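Local coordinates for agmatinase (Deinococcus radiodurans, PDB 1WOH), which probably hydrolyses agmatine to putrescine and urea as a manganese-dependent member of the arginase (ureohydrolase) family, at residues M204-L218 against D247-A260. Numbering follows the deposited sequence.
Sequences MDDVTADLAGVLAQL and DGLTYAQGMKILAA
Met-204 lays its thioether along the backbone of the loop that leads into helix 251-260, its CG 3.3 Å from Asp-247 O, and its CE ends against the amide oxygen of a capping box. This is a worked example of how neighbouring helices on one side of the parallel sheet of the arginase α/β fold fit together: the short helices 204-209 and 211-215 lean on helix 251-260, the axis of 211-215 crossing its partner at -32°. With CG anti to the backbone N (chi1 -179°), the methionine runs toward the loop and bends at chi2 and chi3, setting SD 3.5 Å from Leu-249 CD2 and CE near both Gly-248 O and Gln-253 OE1. Shortening this side chain to an alanine is likely to open a gap beside Leu-249 CD2 and to strip Gln-253 OE1 of the methyl resting on it. That amide is gripped at both ends: OE1 accepts from Thr-250 N at 2.9 Å, and NE2, 4.0 Å from Val-207 CG1, donates to a water that also hydrogen-bonds Thr-208 OG1, a solvent bridge between the helices. The backbone N of Gln-253 donates to Thr-250 OG1, completing the box. Leu-249 lies about 8 Å, side chain to side chain, from Asp-143, a manganese ligand in the metal-bound enzyme; the ion is absent from this chain. Farther along, leucine methyls pack on apolar side chains and backbone carbonyls, and both Val-207 and Ile-257 rest on Val-179 of strand 173-181. Leu-215 sets CD2 against Ile-257 CA and Ala-260 CB, and Leu-218 CD1 touches the same Ala-260 CB while lying 3.5 Å from Ile-257 O.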
ATOM      1  N   MET A 204     -23.928  19.801  -7.764  1.00 15.80           N
ATOM      2  CA  MET A 204     -22.576  20.186  -8.166  1.00 17.71           C
ATOM      3  C   MET A 204     -22.603  20.837  -9.551  1.00 18.60           C
ATOM      4  O   MET A 204     -21.817  21.740  -9.833  1.00 17.57           O
ATOM      5  CB  MET A 204     -21.664  18.956  -8.190  1.00 16.23           C
ATOM      6  CG  MET A 204     -20.220  19.242  -8.565  1.00 14.12           C
ATOM      7  SD  MET A 204     -19.387  20.345  -7.410  1.00 11.79           S
ATOM      8  CE  MET A 204     -18.337  21.258  -8.536  1.00 13.93           C
ATOM      9  N   ASP A 205     -23.507  20.377 -10.415  1.00 20.48           N
ATOM     10  CA  ASP A 205     -23.614  20.942 -11.759  1.00 25.03           C
ATOM     11  C   ASP A 205     -23.862  22.453 -11.742  1.00 24.32           C
ATOM     12  O   ASP A 205     -23.416  23.167 -12.642  1.00 24.26           O
ATOM     13  CB  ASP A 205     -24.732  20.258 -12.551  1.00 30.01           C
ATOM     14  CG  ASP A 205     -24.366  18.852 -12.979  1.00 34.39           C
ATOM     15  OD1 ASP A 205     -23.262  18.668 -13.536  1.00 37.69           O
ATOM     16  OD2 ASP A 205     -25.185  17.932 -12.767  1.00 39.37           O
ATOM     17  N   ASP A 206     -24.577  22.936 -10.729  1.00 23.96           N
ATOM     18  CA  ASP A 206     -24.860  24.365 -10.616  1.00 24.63           C
ATOM     19  C   ASP A 206     -23.593  25.105 -10.217  1.00 22.99           C
ATOM     20  O   ASP A 206     -23.343  26.224 -10.670  1.00 23.01           O
ATOM     21  CB  ASP A 206     -25.952  24.627  -9.577  1.00 26.14           C
ATOM     22  CG  ASP A 206     -27.300  24.067  -9.993  1.00 29.95           C
ATOM     23  OD1 ASP A 206     -27.435  23.630 -11.156  1.00 31.33           O
ATOM     24  OD2 ASP A 206     -28.229  24.072  -9.156  1.00 31.75           O
ATOM     25  N   VAL A 207     -22.800  24.481  -9.353  1.00 20.28           N
ATOM     26  CA  VAL A 207     -21.547  25.076  -8.912  1.00 18.98           C
ATOM     27  C   VAL A 207     -20.647  25.258 -10.127  1.00 20.01           C
ATOM     28  O   VAL A 207     -20.005  26.296 -10.292  1.00 18.91           O
ATOM     29  CB  VAL A 207     -20.827  24.167  -7.893  1.00 18.91           C
ATOM     30  CG1 VAL A 207     -19.479  24.749  -7.527  1.00 18.72           C
ATOM     31  CG2 VAL A 207     -21.680  24.010  -6.650  1.00 18.57           C
ATOM     32  N   THR A 208     -20.597  24.235 -10.972  1.00 19.56           N
ATOM     33  CA  THR A 208     -19.768  24.282 -12.169  1.00 20.35           C
ATOM     34  C   THR A 208     -20.294  25.322 -13.153  1.00 21.40           C
ATOM     35  O   THR A 208     -19.531  26.113 -13.704  1.00 22.01           O
ATOM     36  CB  THR A 208     -19.733  22.907 -12.864  1.00 20.38           C
ATOM     37  OG1 THR A 208     -19.177  21.936 -11.965  1.00 18.12           O
ATOM     38  CG2 THR A 208     -18.880  22.961 -14.136  1.00 21.39           C
ATOM     39  N   ALA A 209     -21.604  25.319 -13.356  1.00 21.29           N
ATOM     40  CA  ALA A 209     -22.244  26.237 -14.288  1.00 23.92           C
ATOM     41  C   ALA A 209     -22.169  27.710 -13.899  1.00 24.58           C
ATOM     42  O   ALA A 209     -21.972  28.569 -14.756  1.00 27.05           O
ATOM     43  CB  ALA A 209     -23.702  25.828 -14.484  1.00 23.51           C
ATOM     44  N   ASP A 210     -22.327  28.003 -12.613  1.00 24.35           N
ATOM     45  CA  ASP A 210     -22.299  29.385 -12.145  1.00 25.46           C
ATOM     46  C   ASP A 210     -22.069  29.496 -10.644  1.00 24.51           C
ATOM     47  O   ASP A 210     -23.017  29.569  -9.862  1.00 24.12           O
ATOM     48  CB  ASP A 210     -23.610  30.082 -12.528  1.00 26.64           C
ATOM     49  CG  ASP A 210     -23.778  31.435 -11.858  1.00 28.11           C
ATOM     50  OD1 ASP A 210     -22.761  32.124 -11.620  1.00 27.54           O
ATOM     51  OD2 ASP A 210     -24.938  31.814 -11.583  1.00 29.47           O
ATOM     52  N   LEU A 211     -20.799  29.520 -10.254  1.00 23.68           N
ATOM     53  CA  LEU A 211     -20.431  29.622  -8.852  1.00 24.13           C
ATOM     54  C   LEU A 211     -21.002  30.889  -8.216  1.00 21.96           C
ATOM     55  O   LEU A 211     -21.456  30.866  -7.073  1.00 18.67           O
ATOM     56  CB  LEU A 211     -18.903  29.586  -8.718  1.00 26.38           C
ATOM     57  CG  LEU A 211     -18.260  29.557  -7.327  1.00 26.25           C
ATOM     58  CD1 LEU A 211     -18.322  30.934  -6.708  1.00 31.09           C
ATOM     59  CD2 LEU A 211     -18.958  28.534  -6.447  1.00 27.93           C
ATOM     60  N   ALA A 212     -20.994  31.993  -8.959  1.00 21.27           N
ATOM     61  CA  ALA A 212     -21.520  33.249  -8.441  1.00 22.00           C
ATOM     62  C   ALA A 212     -22.968  33.064  -8.002  1.00 21.91           C
ATOM     63  O   ALA A 212     -23.349  33.463  -6.900  1.00 22.52           O
ATOM     64  CB  ALA A 212     -21.433  34.338  -9.510  1.00 22.54           C
ATOM     65  N   GLY A 213     -23.764  32.450  -8.871  1.00 21.04           N
ATOM     66  CA  GLY A 213     -25.163  32.217  -8.565  1.00 22.34           C
ATOM     67  C   GLY A 213     -25.336  31.354  -7.331  1.00 21.09           C
ATOM     68  O   GLY A 213     -26.316  31.488  -6.600  1.00 20.83           O
ATOM     69  N   VAL A 214     -24.382  30.459  -7.098  1.00 20.31           N
ATOM     70  CA  VAL A 214     -24.434  29.580  -5.935  1.00 18.74           C
ATOM     71  C   VAL A 214     -24.144  30.362  -4.653  1.00 18.85           C
ATOM     72  O   VAL A 214     -24.876  30.244  -3.667  1.00 19.40           O
ATOM     73  CB  VAL A 214     -23.429  28.410  -6.081  1.00 18.07           C
ATOM     74  CG1 VAL A 214     -23.275  27.678  -4.757  1.00 17.08           C
ATOM     75  CG2 VAL A 214     -23.908  27.456  -7.176  1.00 17.25           C
ATOM     76  N   LEU A 215     -23.085  31.169  -4.665  1.00 17.85           N
ATOM     77  CA  LEU A 215     -22.745  31.956  -3.483  1.00 19.09           C
ATOM     78  C   LEU A 215     -23.904  32.889  -3.136  1.00 19.03           C
ATOM     79  O   LEU A 215     -24.127  33.204  -1.969  1.00 19.76           O
ATOM     80  CB  LEU A 215     -21.470  32.782  -3.720  1.00 19.17           C
ATOM     81  CG  LEU A 215     -20.209  32.027  -4.148  1.00 20.70           C
ATOM     82  CD1 LEU A 215     -19.041  33.002  -4.248  1.00 21.73           C
ATOM     83  CD2 LEU A 215     -19.892  30.927  -3.145  1.00 19.98           C
ATOM     84  N   ALA A 216     -24.648  33.316  -4.152  1.00 20.27           N
ATOM     85  CA  ALA A 216     -25.783  34.211  -3.938  1.00 22.26           C
ATOM     86  C   ALA A 216     -26.946  33.503  -3.245  1.00 21.84           C
ATOM     87  O   ALA A 216     -27.854  34.153  -2.724  1.00 22.35           O
ATOM     88  CB  ALA A 216     -26.247  34.796  -5.266  1.00 21.38           C
ATOM     89  N   GLN A 217     -26.918  32.173  -3.237  1.00 20.15           N
ATOM     90  CA  GLN A 217     -27.975  31.402  -2.598  1.00 20.51           C
ATOM     91  C   GLN A 217     -27.660  31.086  -1.138  1.00 19.81           C
ATOM     92  O   GLN A 217     -28.528  30.624  -0.403  1.00 19.35           O
ATOM     93  CB  GLN A 217     -28.216  30.090  -3.345  1.00 20.78           C
ATOM     94  CG  GLN A 217     -28.630  30.250  -4.795  1.00 23.32           C
ATOM     95  CD  GLN A 217     -28.926  28.915  -5.449  1.00 24.43           C
ATOM     96  OE1 GLN A 217     -29.841  28.201  -5.038  1.00 25.29           O
ATOM     97  NE2 GLN A 217     -28.151  28.568  -6.468  1.00 23.60           N
ATOM     98  N   LEU A 218     -26.423  31.332  -0.717  1.00 18.28           N
ATOM     99  CA  LEU A 218     -26.031  31.059   0.663  1.00 17.55           C
ATOM    100  C   LEU A 218     -26.726  31.993   1.653  1.00 17.63           C
ATOM    101  O   LEU A 218     -27.136  33.098   1.297  1.00 18.26           O
ATOM    102  CB  LEU A 218     -24.513  31.176   0.815  1.00 17.97           C
ATOM    103  CG  LEU A 218     -23.693  30.190  -0.021  1.00 17.09           C
ATOM    104  CD1 LEU A 218     -22.216  30.485   0.175  1.00 17.92           C
ATOM    105  CD2 LEU A 218     -24.010  28.762   0.393  1.00 18.35           C
ATOM    106  N   ASP A 247     -16.507  14.001 -10.324  1.00  9.54           N
ATOM    107  CA  ASP A 247     -16.826  15.391 -10.629  1.00 11.47           C
ATOM    108  C   ASP A 247     -17.356  16.182  -9.443  1.00 12.49           C
ATOM    109  O   ASP A 247     -18.513  16.597  -9.433  1.00 13.89           O
ATOM    110  CB  ASP A 247     -17.833  15.438 -11.772  1.00 10.71           C
ATOM    111  CG  ASP A 247     -17.395  14.607 -12.961  1.00 15.35           C
ATOM    112  OD1 ASP A 247     -16.322  14.910 -13.534  1.00 11.75           O
ATOM    113  OD2 ASP A 247     -18.121  13.649 -13.312  1.00 13.64           O
ATOM    114  N   GLY A 248     -16.499  16.390  -8.450  1.00 11.13           N
ATOM    115  CA  GLY A 248     -16.897  17.129  -7.271  1.00 10.37           C
ATOM    116  C   GLY A 248     -16.208  18.477  -7.167  1.00 10.13           C
ATOM    117  O   GLY A 248     -15.634  18.980  -8.140  1.00  9.31           O
ATOM    118  N   LEU A 249     -16.271  19.055  -5.976  1.00  8.59           N
ATOM    119  CA  LEU A 249     -15.675  20.353  -5.694  1.00  8.61           C
ATOM    120  C   LEU A 249     -14.162  20.311  -5.683  1.00  9.56           C
ATOM    121  O   LEU A 249     -13.573  19.367  -5.175  1.00  8.13           O
ATOM    122  CB  LEU A 249     -16.097  20.837  -4.308  1.00  7.64           C
ATOM    123  CG  LEU A 249     -17.571  21.059  -4.009  1.00  9.50           C
ATOM    124  CD1 LEU A 249     -17.752  21.232  -2.520  1.00 10.44           C
ATOM    125  CD2 LEU A 249     -18.068  22.292  -4.765  1.00 11.17           C
ATOM    126  N   THR A 250     -13.524  21.336  -6.239  1.00 10.24           N
ATOM    127  CA  THR A 250     -12.071  21.397  -6.144  1.00 10.55           C
ATOM    128  C   THR A 250     -11.909  21.988  -4.749  1.00 10.19           C
ATOM    129  O   THR A 250     -12.892  22.466  -4.149  1.00  9.75           O
ATOM    130  CB  THR A 250     -11.445  22.393  -7.143  1.00 11.10           C
ATOM    131  OG1 THR A 250     -11.967  23.697  -6.884  1.00 11.05           O
ATOM    132  CG2 THR A 250     -11.755  21.997  -8.574  1.00 14.30           C
ATOM    133  N   TYR A 251     -10.694  21.965  -4.217  1.00 10.73           N
ATOM    134  CA  TYR A 251     -10.458  22.533  -2.896  1.00 11.33           C
ATOM    135  C   TYR A 251     -10.856  24.013  -2.940  1.00 11.53           C
ATOM    136  O   TYR A 251     -11.521  24.516  -2.038  1.00 11.33           O
ATOM    137  CB  TYR A 251      -8.974  22.402  -2.517  1.00 10.08           C
ATOM    138  CG  TYR A 251      -8.608  23.039  -1.184  1.00 10.37           C
ATOM    139  CD1 TYR A 251      -8.436  22.261  -0.040  1.00 12.00           C
ATOM    140  CD2 TYR A 251      -8.444  24.426  -1.068  1.00 12.52           C
ATOM    141  CE1 TYR A 251      -8.111  22.846   1.192  1.00 11.29           C
ATOM    142  CE2 TYR A 251      -8.119  25.023   0.155  1.00 13.08           C
ATOM    143  CZ  TYR A 251      -7.955  24.227   1.279  1.00 13.57           C
ATOM    144  OH  TYR A 251      -7.642  24.803   2.493  1.00 13.61           O
ATOM    145  N   ALA A 252     -10.456  24.701  -4.009  1.00 10.79           N
ATOM    146  CA  ALA A 252     -10.757  26.126  -4.152  1.00 11.02           C
ATOM    147  C   ALA A 252     -12.253  26.443  -4.141  1.00 10.11           C
ATOM    148  O   ALA A 252     -12.686  27.410  -3.521  1.00 11.90           O
ATOM    149  CB  ALA A 252     -10.115  26.663  -5.433  1.00 11.13           C
ATOM    150  N   GLN A 253     -13.050  25.635  -4.825  1.00 10.17           N
ATOM    151  CA  GLN A 253     -14.490  25.880  -4.863  1.00 11.59           C
ATOM    152  C   GLN A 253     -15.126  25.680  -3.492  1.00 10.95           C
ATOM    153  O   GLN A 253     -15.940  26.497  -3.044  1.00 12.02           O
ATOM    154  CB  GLN A 253     -15.153  24.949  -5.870  1.00 10.87           C
ATOM    155  CG  GLN A 253     -14.728  25.183  -7.296  1.00 11.86           C
ATOM    156  CD  GLN A 253     -15.310  24.140  -8.214  1.00 16.31           C
ATOM    157  OE1 GLN A 253     -15.245  22.946  -7.919  1.00 15.15           O
ATOM    158  NE2 GLN A 253     -15.882  24.578  -9.337  1.00 18.33           N
ATOM    159  N   GLY A 254     -14.767  24.586  -2.831  1.00 11.34           N
ATOM    160  CA  GLY A 254     -15.318  24.325  -1.514  1.00 10.85           C
ATOM    161  C   GLY A 254     -14.954  25.454  -0.567  1.00 12.33           C
ATOM    162  O   GLY A 254     -15.782  25.929   0.214  1.00 11.08           O
ATOM    163  N   MET A 255     -13.701  25.892  -0.645  1.00 12.59           N
ATOM    164  CA  MET A 255     -13.203  26.965   0.207  1.00 13.71           C
ATOM    165  C   MET A 255     -13.883  28.305  -0.086  1.00 15.03           C
ATOM    166  O   MET A 255     -14.129  29.093   0.830  1.00 15.10           O
ATOM    167  CB  MET A 255     -11.682  27.085   0.043  1.00 14.59           C
ATOM    168  CG  MET A 255     -10.974  27.812   1.179  1.00 16.77           C
ATOM    169  SD  MET A 255     -11.318  27.084   2.796  1.00 20.00           S
ATOM    170  CE  MET A 255     -12.294  28.396   3.519  1.00 16.39           C
ATOM    171  N   LYS A 256     -14.178  28.576  -1.355  1.00 15.19           N
ATOM    172  CA  LYS A 256     -14.851  29.826  -1.708  1.00 16.19           C
ATOM    173  C   LYS A 256     -16.259  29.842  -1.110  1.00 16.59           C
ATOM    174  O   LYS A 256     -16.742  30.880  -0.654  1.00 14.34           O
ATOM    175  CB  LYS A 256     -14.951  29.990  -3.226  1.00 18.33           C
ATOM    176  CG  LYS A 256     -13.649  30.363  -3.905  1.00 21.21           C
ATOM    177  CD  LYS A 256     -13.891  30.704  -5.366  1.00 26.02           C
ATOM    178  CE  LYS A 256     -12.619  31.171  -6.052  1.00 31.12           C
ATOM    179  NZ  LYS A 256     -11.600  30.087  -6.129  1.00 32.94           N
ATOM    180  N   ILE A 257     -16.914  28.685  -1.127  1.00 14.19           N
ATOM    181  CA  ILE A 257     -18.262  28.558  -0.574  1.00 13.40           C
ATOM    182  C   ILE A 257     -18.231  28.822   0.928  1.00 13.03           C
ATOM    183  O   ILE A 257     -19.025  29.616   1.448  1.00 12.16           O
ATOM    184  CB  ILE A 257     -18.836  27.142  -0.838  1.00 11.41           C
ATOM    185  CG1 ILE A 257     -19.091  26.965  -2.333  1.00 14.28           C
ATOM    186  CG2 ILE A 257     -20.150  26.944  -0.065  1.00 11.78           C
ATOM    187  CD1 ILE A 257     -19.374  25.545  -2.738  1.00 12.86           C
ATOM    188  N   LEU A 258     -17.312  28.163   1.629  1.00 11.47           N
ATOM    189  CA  LEU A 258     -17.202  28.356   3.068  1.00 11.95           C
ATOM    190  C   LEU A 258     -16.807  29.796   3.407  1.00 13.00           C
ATOM    191  O   LEU A 258     -17.348  30.395   4.334  1.00 13.29           O
ATOM    192  CB  LEU A 258     -16.176  27.388   3.660  1.00 11.57           C
ATOM    193  CG  LEU A 258     -16.556  25.903   3.509  1.00 10.54           C
ATOM    194  CD1 LEU A 258     -15.357  25.014   3.835  1.00  9.59           C
ATOM    195  CD2 LEU A 258     -17.743  25.576   4.417  1.00 10.08           C
ATOM    196  N   ALA A 259     -15.861  30.345   2.653  1.00 12.41           N
ATOM    197  CA  ALA A 259     -15.403  31.707   2.904  1.00 13.51           C
ATOM    198  C   ALA A 259     -16.551  32.701   2.760  1.00 13.62           C
ATOM    199  O   ALA A 259     -16.706  33.610   3.582  1.00 16.19           O
ATOM    200  CB  ALA A 259     -14.270  32.060   1.943  1.00 14.49           C
ATOM    201  N   ALA A 260     -17.358  32.521   1.720  1.00 13.67           N
ATOM    202  CA  ALA A 260     -18.487  33.409   1.467  1.00 14.58           C
ATOM    203  C   ALA A 260     -19.477  33.365   2.623  1.00 15.48           C
ATOM    204  O   ALA A 260     -19.952  34.403   3.097  1.00 15.15           O
ATOM    205  CB  ALA A 260     -19.176  33.019   0.169  1.00 13.89           C
TER
HETATM  206  O   HOH W   1     -16.514  22.604 -11.780  1.00 24.06           O